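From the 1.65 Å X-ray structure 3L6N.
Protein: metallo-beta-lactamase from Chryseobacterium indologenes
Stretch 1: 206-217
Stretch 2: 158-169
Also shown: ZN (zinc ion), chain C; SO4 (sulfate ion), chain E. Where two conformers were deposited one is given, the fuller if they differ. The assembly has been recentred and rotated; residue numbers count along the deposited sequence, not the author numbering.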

# COMPACT_ATOMS: atom_id res chain seq x y z
N GLY A 206 16.96 0.30 -3.35
CA GLY A 206 17.04 -1.06 -2.82
C GLY A 206 17.52 -1.11 -1.37
O GLY A 206 17.62 -0.08 -0.70
N GLY A 207 17.83 -2.32 -0.91
CA GLY A 207 18.31 -2.53 0.46
C GLY A 207 17.31 -2.21 1.55
O GLY A 207 17.69 -2.03 2.71
N HIS A 208 16.03 -2.11 1.19
CA HIS A 208 14.98 -1.78 2.17
C HIS A 208 14.78 -2.87 3.22
O HIS A 208 14.67 -2.57 4.41
CB HIS A 208 13.64 -1.52 1.47
CG HIS A 208 13.68 -0.45 0.44
ND1 HIS A 208 14.16 0.82 0.69
CD2 HIS A 208 13.27 -0.45 -0.85
CE1 HIS A 208 14.05 1.55 -0.40
NE2 HIS A 208 13.51 0.81 -1.35
N VAL A 209 14.71 -4.11 2.77
CA VAL A 209 14.54 -5.26 3.66
C VAL A 209 15.68 -5.34 4.70
O VAL A 209 15.43 -5.47 5.90
CB VAL A 209 14.42 -6.58 2.86
CG1 VAL A 209 14.50 -7.81 3.76
CG2 VAL A 209 13.14 -6.59 2.04
N GLU A 210 16.92 -5.24 4.23
CA GLU A 210 18.07 -5.33 5.12
C GLU A 210 18.11 -4.17 6.10
O GLU A 210 18.47 -4.34 7.27
CB GLU A 210 19.39 -5.41 4.34
CG GLU A 210 19.67 -6.78 3.73
CD GLU A 210 19.62 -7.91 4.76
OE1 GLU A 210 20.25 -7.79 5.84
OE2 GLU A 210 18.94 -8.92 4.48
N HIS A 211 17.71 -2.98 5.63
CA HIS A 211 17.68 -1.83 6.50
C HIS A 211 16.57 -1.92 7.55
O HIS A 211 16.72 -1.39 8.65
CB HIS A 211 17.59 -0.52 5.73
CG HIS A 211 17.96 0.66 6.56
ND1 HIS A 211 17.08 1.68 6.85
CD2 HIS A 211 19.11 0.96 7.21
CE1 HIS A 211 17.67 2.57 7.62
NE2 HIS A 211 18.91 2.16 7.85
N THR A 212 15.46 -2.56 7.19
CA THR A 212 14.37 -2.81 8.14
C THR A 212 14.87 -3.65 9.31
O THR A 212 14.63 -3.31 10.47
CB THR A 212 13.14 -3.46 7.47
OG1 THR A 212 12.69 -2.61 6.41
CG2 THR A 212 11.99 -3.63 8.47
N LEU A 213 15.57 -4.73 9.00
CA LEU A 213 16.18 -5.59 10.02
C LEU A 213 17.17 -4.82 10.90
O LEU A 213 17.19 -5.00 12.12
CB LEU A 213 16.85 -6.80 9.38
CG LEU A 213 15.91 -7.80 8.72
CD1 LEU A 213 16.67 -8.83 7.91
CD2 LEU A 213 15.02 -8.48 9.76
N GLU A 214 17.96 -3.96 10.28
CA GLU A 214 18.89 -3.11 11.04
C GLU A 214 18.18 -2.18 12.03
O GLU A 214 18.58 -2.08 13.19
CB GLU A 214 19.79 -2.32 10.09
CG GLU A 214 20.85 -1.55 10.83
CD GLU A 214 21.85 -0.89 9.91
OE1 GLU A 214 22.33 0.19 10.28
OE2 GLU A 214 22.15 -1.44 8.83
N LEU A 215 17.12 -1.51 11.57
CA LEU A 215 16.38 -0.59 12.44
C LEU A 215 15.70 -1.33 13.60
O LEU A 215 15.58 -0.79 14.70
CB LEU A 215 15.34 0.20 11.63
CG LEU A 215 15.88 1.26 10.66
CD1 LEU A 215 14.75 1.78 9.77
CD2 LEU A 215 16.58 2.41 11.38
N LEU A 216 15.28 -2.56 13.33
CA LEU A 216 14.66 -3.40 14.35
C LEU A 216 15.67 -3.80 15.42
O LEU A 216 15.33 -3.87 16.60
CB LEU A 216 14.02 -4.64 13.71
CG LEU A 216 12.69 -4.38 12.97
CD1 LEU A 216 12.36 -5.53 12.03
CD2 LEU A 216 11.57 -4.17 13.97
N ASN A 217 16.90 -4.06 14.99
CA ASN A 217 17.99 -4.40 15.93
C ASN A 217 18.44 -3.22 16.77
O ASN A 217 18.84 -3.39 17.92
CB ASN A 217 19.19 -4.98 15.18
CG ASN A 217 18.99 -6.41 14.77
OD1 ASN A 217 19.37 -6.81 13.67
ND2 ASN A 217 18.39 -7.21 15.65
ZN ZN C . 2.23 3.69 6.68
S SO4 E . 14.79 -4.33 -0.90
O1 SO4 E . 13.50 -4.38 -0.23
O2 SO4 E . 14.83 -5.30 -2.00
O3 SO4 E . 15.00 -3.00 -1.43
O4 SO4 E . 15.82 -4.67 0.08
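Stretch 2, residues 158-169: CLVKSNSATDLG

Stretch 2 has no regular helix or strand. It runs as an extended segment through Val160 and Lys161 (phi/psi -105/119 and -80/149), makes a type I turn from Ser162 to Ala165, closed by Ala165 N to Ser162 O at 2.9 Å, and continues to Leu168. Against it lies the helix 208-217. The nearest CA pairs are His208 with Asn163 (4.7 Å), Thr212 with Lys161 (5.1 Å) and Leu215 with Asp167 (6.1 Å), so the chain first approaches the helix start and, after the turn, doubles back toward its later residues. Together the two stretches bury 667 Å².

Polar contacts anchor the first half. His208 has chi1 at -57° (m) and chi2 at -53°, which brings the ring edge to the turn: Asn163 N donates to His208 ND1 at 3.0 Å with an angle of 162°, so ND1 must be unprotonated. Asn163 adopts chi1 p (64°); although its CA-CB bond points sideways, its amide end comes nearer, and ND2 donates to Gly206 O at 2.8 Å and 167°.

One turn on, His211 points toward stretch 2 with chi1 t (-163°). Its ND1 donates to Ser162 O at 3.2 Å and 146°, with that oxygen near the ring plane, while Asn163 O lies over one face. Ser162 O thus accepts both this bond and the one that closes the turn.

Thr212 also points toward stretch 2. Its m rotamer (-57°) places OG1 2.8 Å from His208 O, to which it donates, and 2.9 Å from Lys161 N, from which it accepts at 136°. The hydroxyl therefore links the helix backbone to the extended segment. Lys161 O and His208 O, 3.2 Å apart, are two acceptors and do not bond.

The later contact is apolar. Leu215, with chi angles of -70° and 171° (m, t), points toward stretch 2 and has more of its own surface covered by stretch 2 than any other residue of the helix: CD1 reaches Ala165 CB at 3.9 Å and Lys161 CB at 4.0 Å, whereas CD2 lies 3.7 Å from Thr166 C. Leu168, also m, t, starts sideways but its end comes nearer, with CD2 3.8 Å from Leu215 CB and CD1 3.8 Å from Leu216 CD2. Leu168 CD2 also lies 3.8 Å from Leu216 CD2, so this methyl touches both leucines.

Lys161 bends through three m torsions before a final t; its end leads away from the helix, and NZ makes a weak hydrogen bond to Leu168 O at 3.2 Å, tying the two arms of stretch 2 together.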

# COMPACT_ATOMS: atom_id res chain seq x y z
N CYS A 158 3.98 -0.70 4.83
CA CYS A 158 4.67 -0.12 5.97
C CYS A 158 5.38 -1.19 6.81
O CYS A 158 6.12 -0.87 7.74
CB CYS A 158 3.70 0.77 6.75
SG CYS A 158 2.76 1.85 5.59
N LEU A 159 5.18 -2.46 6.45
CA LEU A 159 5.96 -3.58 6.98
C LEU A 159 7.44 -3.41 6.60
O LEU A 159 8.34 -3.81 7.36
CB LEU A 159 5.42 -4.90 6.42
CG LEU A 159 6.15 -6.21 6.75
CD1 LEU A 159 6.07 -6.50 8.26
CD2 LEU A 159 5.54 -7.34 5.94
N VAL A 160 7.69 -2.81 5.44
CA VAL A 160 9.04 -2.58 4.96
C VAL A 160 9.43 -1.11 5.12
O VAL A 160 8.79 -0.21 4.56
CB VAL A 160 9.20 -3.00 3.48
CG1 VAL A 160 10.64 -2.76 2.99
CG2 VAL A 160 8.80 -4.46 3.30
N LYS A 161 10.48 -0.88 5.89
CA LYS A 161 11.06 0.45 6.05
C LYS A 161 11.98 0.78 4.87
O LYS A 161 12.62 -0.10 4.32
CB LYS A 161 11.88 0.52 7.35
CG LYS A 161 11.09 0.18 8.61
CD LYS A 161 9.90 1.11 8.83
CE LYS A 161 10.34 2.56 9.00
NZ LYS A 161 9.18 3.50 9.00
N SER A 162 12.05 2.07 4.54
CA SER A 162 12.93 2.58 3.49
C SER A 162 14.38 2.55 3.95
O SER A 162 14.66 2.81 5.12
CB SER A 162 12.56 4.03 3.15
OG SER A 162 13.48 4.63 2.26
N ASN A 163 15.28 2.29 3.00
CA ASN A 163 16.72 2.46 3.21
C ASN A 163 17.10 3.84 3.79
O ASN A 163 18.17 3.99 4.38
CB ASN A 163 17.50 2.16 1.91
CG ASN A 163 17.17 3.14 0.77
OD1 ASN A 163 17.09 4.36 0.97
ND2 ASN A 163 17.03 2.60 -0.43
N SER A 164 16.20 4.81 3.61
CA SER A 164 16.42 6.19 4.05
C SER A 164 15.81 6.52 5.42
O SER A 164 16.00 7.63 5.94
CB SER A 164 15.89 7.18 3.00
OG SER A 164 14.47 7.22 3.00
N ALA A 165 15.06 5.58 6.00
CA ALA A 165 14.47 5.78 7.33
C ALA A 165 15.54 5.71 8.42
O ALA A 165 16.48 4.92 8.31
CB ALA A 165 13.37 4.75 7.59
N THR A 166 15.40 6.53 9.45
CA THR A 166 16.38 6.54 10.55
C THR A 166 15.82 5.97 11.86
O THR A 166 16.55 5.79 12.83
CB THR A 166 16.99 7.94 10.79
OG1 THR A 166 15.96 8.89 11.05
CG2 THR A 166 17.80 8.39 9.56
N ASP A 167 14.51 5.68 11.86
CA ASP A 167 13.88 4.92 12.94
C ASP A 167 12.68 4.12 12.40
O ASP A 167 12.39 4.17 11.20
CB ASP A 167 13.47 5.82 14.11
CG ASP A 167 12.64 7.02 13.68
OD1 ASP A 167 11.58 6.84 13.05
OD2 ASP A 167 13.05 8.15 14.00
N LEU A 168 12.01 3.40 13.29
CA LEU A 168 10.91 2.51 12.88
C LEU A 168 9.60 3.24 12.60
O LEU A 168 8.66 2.65 12.06
CB LEU A 168 10.69 1.42 13.93
CG LEU A 168 11.71 0.29 14.02
CD1 LEU A 168 11.42 -0.60 15.22
CD2 LEU A 168 11.77 -0.54 12.74
N GLY A 169 9.54 4.52 12.97
CA GLY A 169 8.33 5.31 12.80
C GLY A 169 7.29 4.94 13.84
O GLY A 169 7.63 4.57 14.97
O HOH W 1 0.95 3.52 8.31